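Local coordinates for putative exported protein (PDB 3IEE) that is of unknown function but folds entirely from helices and is probably exported, possibly as a lipoprotein, at residues Y108-T113 against L130-Q135; D39-K44 against T98-A103. All coordinates share one frame; numbering follows the deposited sequence.

Interaction 1: residues Y108-T113 against L130-Q135; sequences YANFDT and LDVNYQ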
loop_
_atom_site.group_PDB
_atom_site.type_symbol
_atom_site.label_atom_id
_atom_site.label_comp_id
_atom_site.label_asym_id
_atom_site.label_seq_id
_atom_site.Cartn_x
_atom_site.Cartn_y
_atom_site.Cartn_z
ATOM N N TYR A 108 18.044 -3.517 -5.765
ATOM C CA TYR A 108 18.490 -3.193 -7.123
ATOM C C TYR A 108 19.982 -3.366 -7.393
ATOM O O TYR A 108 20.306 -3.812 -8.483
ATOM C CB TYR A 108 18.019 -1.803 -7.562
ATOM C CG TYR A 108 16.540 -1.797 -7.847
ATOM C CD1 TYR A 108 16.034 -2.345 -9.023
ATOM C CD2 TYR A 108 15.647 -1.300 -6.918
ATOM C CE1 TYR A 108 14.653 -2.366 -9.270
ATOM C CE2 TYR A 108 14.282 -1.327 -7.138
ATOM C CZ TYR A 108 13.787 -1.849 -8.318
ATOM O OH TYR A 108 12.399 -1.843 -8.479
ATOM N N ALA A 109 20.860 -3.066 -6.426
ATOM C CA ALA A 109 22.288 -3.482 -6.504
ATOM C C ALA A 109 22.448 -5.005 -6.702
ATOM O O ALA A 109 23.248 -5.471 -7.559
ATOM C CB ALA A 109 23.049 -3.030 -5.258
ATOM N N ASN A 110 21.706 -5.772 -5.909
ATOM C CA ASN A 110 21.755 -7.230 -5.946
ATOM C C ASN A 110 21.324 -7.808 -7.281
ATOM O O ASN A 110 21.795 -8.880 -7.660
ATOM C CB ASN A 110 20.867 -7.855 -4.859
ATOM C CG ASN A 110 21.446 -7.723 -3.479
ATOM O OD1 ASN A 110 22.607 -7.357 -3.297
ATOM N ND2 ASN A 110 20.637 -8.036 -2.489
ATOM N N PHE A 111 20.392 -7.143 -7.954
ATOM C CA PHE A 111 19.944 -7.579 -9.289
ATOM C C PHE A 111 21.105 -7.585 -10.275
ATOM O O PHE A 111 21.300 -8.553 -10.998
ATOM C CB PHE A 111 18.796 -6.661 -9.775
ATOM C CG PHE A 111 18.313 -6.972 -11.161
ATOM C CD1 PHE A 111 17.648 -8.139 -11.419
ATOM C CD2 PHE A 111 18.511 -6.080 -12.199
ATOM C CE1 PHE A 111 17.202 -8.441 -12.687
ATOM C CE2 PHE A 111 18.043 -6.361 -13.484
ATOM C CZ PHE A 111 17.378 -7.546 -13.715
ATOM N N ASP A 112 21.894 -6.509 -10.285
ATOM C CA ASP A 112 23.059 -6.433 -11.152
ATOM C C ASP A 112 24.083 -7.532 -10.820
ATOM O O ASP A 112 24.580 -8.236 -11.688
ATOM C CB ASP A 112 23.720 -5.053 -11.012
ATOM C CG ASP A 112 22.830 -3.896 -11.509
ATOM O OD1 ASP A 112 21.828 -4.120 -12.209
ATOM O OD2 ASP A 112 23.150 -2.735 -11.182
ATOM N N THR A 113 24.383 -7.691 -9.543
ATOM C CA THR A 113 25.335 -8.713 -9.108
ATOM C C THR A 113 24.872 -10.126 -9.469
ATOM O O THR A 113 25.678 -10.991 -9.844
ATOM C CB THR A 113 25.580 -8.605 -7.593
ATOM O OG1 THR A 113 25.840 -7.231 -7.280
ATOM C CG2 THR A 113 26.809 -9.492 -7.177
ATOM N N LEU A 130 19.228 -14.439 -5.154
ATOM C CA LEU A 130 17.800 -14.447 -5.462
ATOM C C LEU A 130 17.032 -14.562 -4.161
ATOM O O LEU A 130 16.078 -13.824 -3.918
ATOM C CB LEU A 130 17.427 -15.588 -6.427
ATOM C CG LEU A 130 15.956 -15.789 -6.809
ATOM C CD1 LEU A 130 15.290 -14.487 -7.236
ATOM C CD2 LEU A 130 15.731 -16.850 -7.882
ATOM N N ASP A 131 17.473 -15.481 -3.300
ATOM C CA ASP A 131 16.783 -15.671 -2.019
ATOM C C ASP A 131 16.867 -14.409 -1.148
ATOM O O ASP A 131 15.898 -14.041 -0.501
ATOM C CB ASP A 131 17.308 -16.900 -1.274
ATOM C CG ASP A 131 16.877 -18.222 -1.912
ATOM O OD1 ASP A 131 15.860 -18.273 -2.634
ATOM O OD2 ASP A 131 17.577 -19.241 -1.668
ATOM N N VAL A 132 18.002 -13.745 -1.152
ATOM C CA VAL A 132 18.128 -12.474 -0.452
ATOM C C VAL A 132 17.154 -11.440 -0.998
ATOM O O VAL A 132 16.553 -10.666 -0.247
ATOM C CB VAL A 132 19.529 -11.927 -0.593
ATOM C CG1 VAL A 132 19.615 -10.500 -0.219
ATOM C CG2 VAL A 132 20.535 -12.777 0.255
ATOM N N ASN A 133 16.974 -11.404 -2.310
ATOM C CA ASN A 133 16.045 -10.440 -2.891
ATOM C C ASN A 133 14.589 -10.742 -2.617
ATOM O O ASN A 133 13.808 -9.800 -2.475
ATOM C CB ASN A 133 16.301 -10.227 -4.400
ATOM C CG ASN A 133 17.226 -9.042 -4.684
ATOM O OD1 ASN A 133 17.994 -8.607 -3.829
ATOM N ND2 ASN A 133 17.170 -8.522 -5.908
ATOM N N TYR A 134 14.204 -12.020 -2.476
ATOM C CA TYR A 134 12.851 -12.316 -2.021
ATOM C C TYR A 134 12.623 -11.699 -0.638
ATOM O O TYR A 134 11.573 -11.103 -0.391
ATOM C CB TYR A 134 12.542 -13.804 -1.954
ATOM C CG TYR A 134 12.400 -14.520 -3.279
ATOM C CD1 TYR A 134 11.488 -14.088 -4.261
ATOM C CD2 TYR A 134 13.134 -15.683 -3.510
ATOM C CE1 TYR A 134 11.362 -14.770 -5.469
ATOM C CE2 TYR A 134 13.020 -16.385 -4.714
ATOM C CZ TYR A 134 12.132 -15.928 -5.678
ATOM O OH TYR A 134 12.039 -16.688 -6.836
ATOM N N GLN A 135 13.602 -11.839 0.251
ATOM C CA GLN A 135 13.512 -11.263 1.597
ATOM C C GLN A 135 13.488 -9.723 1.620
ATOM O O GLN A 135 12.748 -9.135 2.398
ATOM C CB GLN A 135 14.657 -11.777 2.485
ATOM C CG GLN A 135 14.558 -11.321 3.955
ATOM C CD GLN A 135 13.266 -11.796 4.615
ATOM O OE1 GLN A 135 12.872 -12.945 4.441
ATOM N NE2 GLN A 135 12.592 -10.907 5.344
#
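Asn110 meets Asn133 where the helices carrying 108-113 and 130-135 run side by side, nearly antiparallel, their local axes 9.9 Å apart at closest approach. The CA atoms of Asn110 and Asn133 stand 7.2 Å apart, the nearest CA pair of the two segments. Walking along 108-113, the first side chain to matter is that of Asn110. Its CA-CB bond is directed at the other helix, and chi1 of -74° sets CG opposite the carbonyl carbon, leaving the amide to extend across the gap. ND2 donates to OD1 of Asn133 over 3.0 Å, with an N-H...O angle of 156°. The acceptor lies practically in the Asn110 amide plane, whereas the donor is tilted 21° from the carbonyl plane of Asn133, in keeping with amide planes that are turned against each other. CB of Asn110 also comes within 3.1 Å of the same OD1, which therefore rests against the start of the side chain as well as its end. On the flank, CG1 of Val132 packs 3.5 Å from ND2 of Asn110, the two side chains meeting nearly at right angles. At Phe111 the contact is slighter: ND2 of Asn133 comes 4.1 Å from the backbone N of Phe111 without a bond to it. That amide nitrogen instead donates to the carbonyl O of Phe107, so the buried Asn133 side chain is held at both its oxygen and its nitrogen, which should restrain the rotation of its amide. The hydrogen bond between the two asparagines joins the arms of an antiparallel helical hairpin, helices 87-119 and 123-162. Around it, Asn110 also packs on Leu129 and Leu136, while helix 43-56 lies against the pair through Val49, Tyr52 and Met53, which meet Phe111, with Met53 touching Asn133 too.

Interaction 2: residues D39-K44 against T98-A103; sequences DMVKEK and TGLFQA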
loop_
_atom_site.group_PDB
_atom_site.type_symbol
_atom_site.label_atom_id
_atom_site.label_comp_id
_atom_site.label_asym_id
_atom_site.label_seq_id
_atom_site.Cartn_x
_atom_site.Cartn_y
_atom_site.Cartn_z
ATOM N N ASP A 39 5.355 4.871 -5.537
ATOM C CA ASP A 39 6.475 4.955 -6.461
ATOM C C ASP A 39 7.648 4.054 -6.073
ATOM O O ASP A 39 8.296 3.464 -6.951
ATOM C CB ASP A 39 6.996 6.400 -6.486
ATOM C CG ASP A 39 7.253 6.918 -7.850
ATOM O OD1 ASP A 39 6.610 6.432 -8.795
ATOM O OD2 ASP A 39 8.112 7.850 -7.982
HETATM N N MSE A 40 7.940 3.975 -4.771
HETATM C CA MSE A 40 9.107 3.281 -4.219
HETATM C C MSE A 40 8.932 1.782 -4.063
HETATM O O MSE A 40 9.932 1.075 -4.087
HETATM C CB MSE A 40 9.536 3.859 -2.877
HETATM C CG MSE A 40 10.051 5.274 -2.976
HETATM SE SE MSE A 40 11.721 5.350 -4.040
HETATM C CE MSE A 40 11.027 5.798 -5.819
ATOM N N VAL A 41 7.697 1.342 -3.838
ATOM C CA VAL A 41 7.344 -0.079 -3.892
ATOM C C VAL A 41 6.215 -0.271 -4.896
ATOM O O VAL A 41 5.041 -0.240 -4.533
ATOM C CB VAL A 41 6.957 -0.650 -2.519
ATOM C CG1 VAL A 41 6.844 -2.202 -2.619
ATOM C CG2 VAL A 41 7.910 -0.212 -1.447
ATOM N N LYS A 42 6.586 -0.388 -6.156
ATOM C CA LYS A 42 5.637 -0.715 -7.223
ATOM C C LYS A 42 5.548 -2.243 -7.258
ATOM O O LYS A 42 6.380 -2.887 -7.867
ATOM C CB LYS A 42 6.116 -0.180 -8.593
ATOM C CG LYS A 42 6.191 1.347 -8.769
ATOM C CD LYS A 42 6.875 1.737 -10.107
ATOM C CE LYS A 42 7.179 3.245 -10.220
ATOM N NZ LYS A 42 8.155 3.543 -11.331
ATOM N N GLU A 43 4.528 -2.812 -6.611
ATOM C CA GLU A 43 4.569 -4.254 -6.327
ATOM C C GLU A 43 4.663 -5.102 -7.608
ATOM O O GLU A 43 5.350 -6.100 -7.636
ATOM C CB GLU A 43 3.349 -4.693 -5.536
ATOM C CG GLU A 43 3.204 -4.092 -4.114
ATOM C CD GLU A 43 2.802 -2.604 -4.060
ATOM O OE1 GLU A 43 2.327 -1.972 -5.073
ATOM O OE2 GLU A 43 2.943 -2.091 -2.937
ATOM N N LYS A 44 3.919 -4.732 -8.654
ATOM C CA LYS A 44 4.024 -5.506 -9.902
ATOM C C LYS A 44 5.420 -5.424 -10.577
ATOM O O LYS A 44 5.865 -6.419 -11.186
ATOM C CB LYS A 44 2.869 -5.165 -10.862
ATOM C CG LYS A 44 1.596 -6.009 -10.540
ATOM C CD LYS A 44 0.373 -5.561 -11.368
ATOM C CE LYS A 44 0.137 -6.376 -12.600
ATOM N NZ LYS A 44 -1.122 -5.886 -13.252
ATOM N N THR A 98 13.976 5.286 6.081
ATOM C CA THR A 98 15.425 5.050 5.914
ATOM C C THR A 98 15.662 3.572 5.565
ATOM O O THR A 98 16.406 3.262 4.608
ATOM C CB THR A 98 16.227 5.508 7.140
ATOM O OG1 THR A 98 16.070 6.925 7.285
ATOM C CG2 THR A 98 17.735 5.176 6.967
ATOM N N GLY A 99 15.009 2.689 6.313
ATOM C CA GLY A 99 15.072 1.249 6.074
ATOM C C GLY A 99 14.553 0.836 4.724
ATOM O O GLY A 99 15.126 -0.041 4.048
ATOM N N LEU A 100 13.457 1.451 4.295
ATOM C CA LEU A 100 12.909 1.207 2.976
ATOM C C LEU A 100 13.887 1.595 1.867
ATOM O O LEU A 100 14.151 0.794 0.936
ATOM C CB LEU A 100 11.587 2.005 2.815
ATOM C CG LEU A 100 10.981 1.940 1.409
ATOM C CD1 LEU A 100 10.842 0.517 0.856
ATOM C CD2 LEU A 100 9.656 2.654 1.383
ATOM N N PHE A 101 14.440 2.802 1.955
ATOM C CA PHE A 101 15.320 3.293 0.901
ATOM C C PHE A 101 16.573 2.401 0.845
ATOM O O PHE A 101 17.054 2.085 -0.238
ATOM C CB PHE A 101 15.680 4.773 1.079
ATOM C CG PHE A 101 14.529 5.733 0.797
ATOM C CD1 PHE A 101 13.841 5.713 -0.409
ATOM C CD2 PHE A 101 14.199 6.714 1.718
ATOM C CE1 PHE A 101 12.783 6.631 -0.647
ATOM C CE2 PHE A 101 13.173 7.595 1.492
ATOM C CZ PHE A 101 12.453 7.564 0.312
ATOM N N GLN A 102 17.027 1.937 2.003
ATOM C CA GLN A 102 18.228 1.062 2.082
ATOM C C GLN A 102 17.934 -0.312 1.469
ATOM O O GLN A 102 18.726 -0.806 0.664
ATOM C CB GLN A 102 18.734 0.915 3.526
ATOM C CG GLN A 102 19.529 2.147 4.038
ATOM C CD GLN A 102 20.112 2.015 5.467
ATOM O OE1 GLN A 102 20.209 0.917 6.014
ATOM N NE2 GLN A 102 20.487 3.156 6.060
ATOM N N ALA A 103 16.789 -0.907 1.829
ATOM C CA ALA A 103 16.406 -2.210 1.282
ATOM C C ALA A 103 16.227 -2.154 -0.223
ATOM O O ALA A 103 16.642 -3.082 -0.936
ATOM C CB ALA A 103 15.173 -2.791 1.977
#
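Two bends, at chi2 of -65° and chi3 of 95°, fold the chain of Met40, a selenomethionine, so that its selenium sits beside the ring of Phe101. Leu100, by contrast, has CG turned opposite its backbone N (chi1 174°), which carries the methyl groups toward Met40 and Val41. Selenium lies 3.8 Å from CE1 of Phe101 and 5.1 Å from the ring centroid. Since it is essentially in the plane of the ring, it meets an edge rather than a face, a Met-aromatic contact in its edge-on form. CG of Met40 reaches the same corner, also 3.8 Å from CE1 of Phe101, so two successive atoms of the chain touch that one ring carbon. Beside this pair, CG2 of Val41 touches CD1 of Leu100 at 3.8 Å. A looser approach, 4.4 Å between CB of Met40 and CD2 of Leu100, joins the two halves of the contact. No hydrogen bond links the segments; the interface is apolar. Leu100 packs further on Met140 and Tyr143 of helix 123-162, and Val41 on Ser141, while NZ of Lys144 donates to the carbonyl O of Val41 and forms a salt bridge with Glu43. Val41 leaves helical geometry and Lys42 occupies the N-cap position of helix 43-56, so this is a short interruption between helices 17-40 and 43-56, buried against the side of helix 87-119, apolar core packing characteristic of a helical bundle.

Overall arrangement
From the N terminus, helix 17-40 ends and helix 43-56 begins at segment 39-44, which interaction 2 joins to 98-103, closing a loop of 53 intervening residues, about half of them helical. The chain then continues along helix 87-119 to 108-113, where interaction 1 closes a shorter loop of 16 residues through the turn into helix 123-162. The two loops therefore follow in series, neither enclosing nor crossing the other. Both use helix 87-119; their centres are 13 Å apart and their nearest atoms about 5 Å, without touching. Together they tie that helix to the 17-40/43-56 break and to helix 123-162.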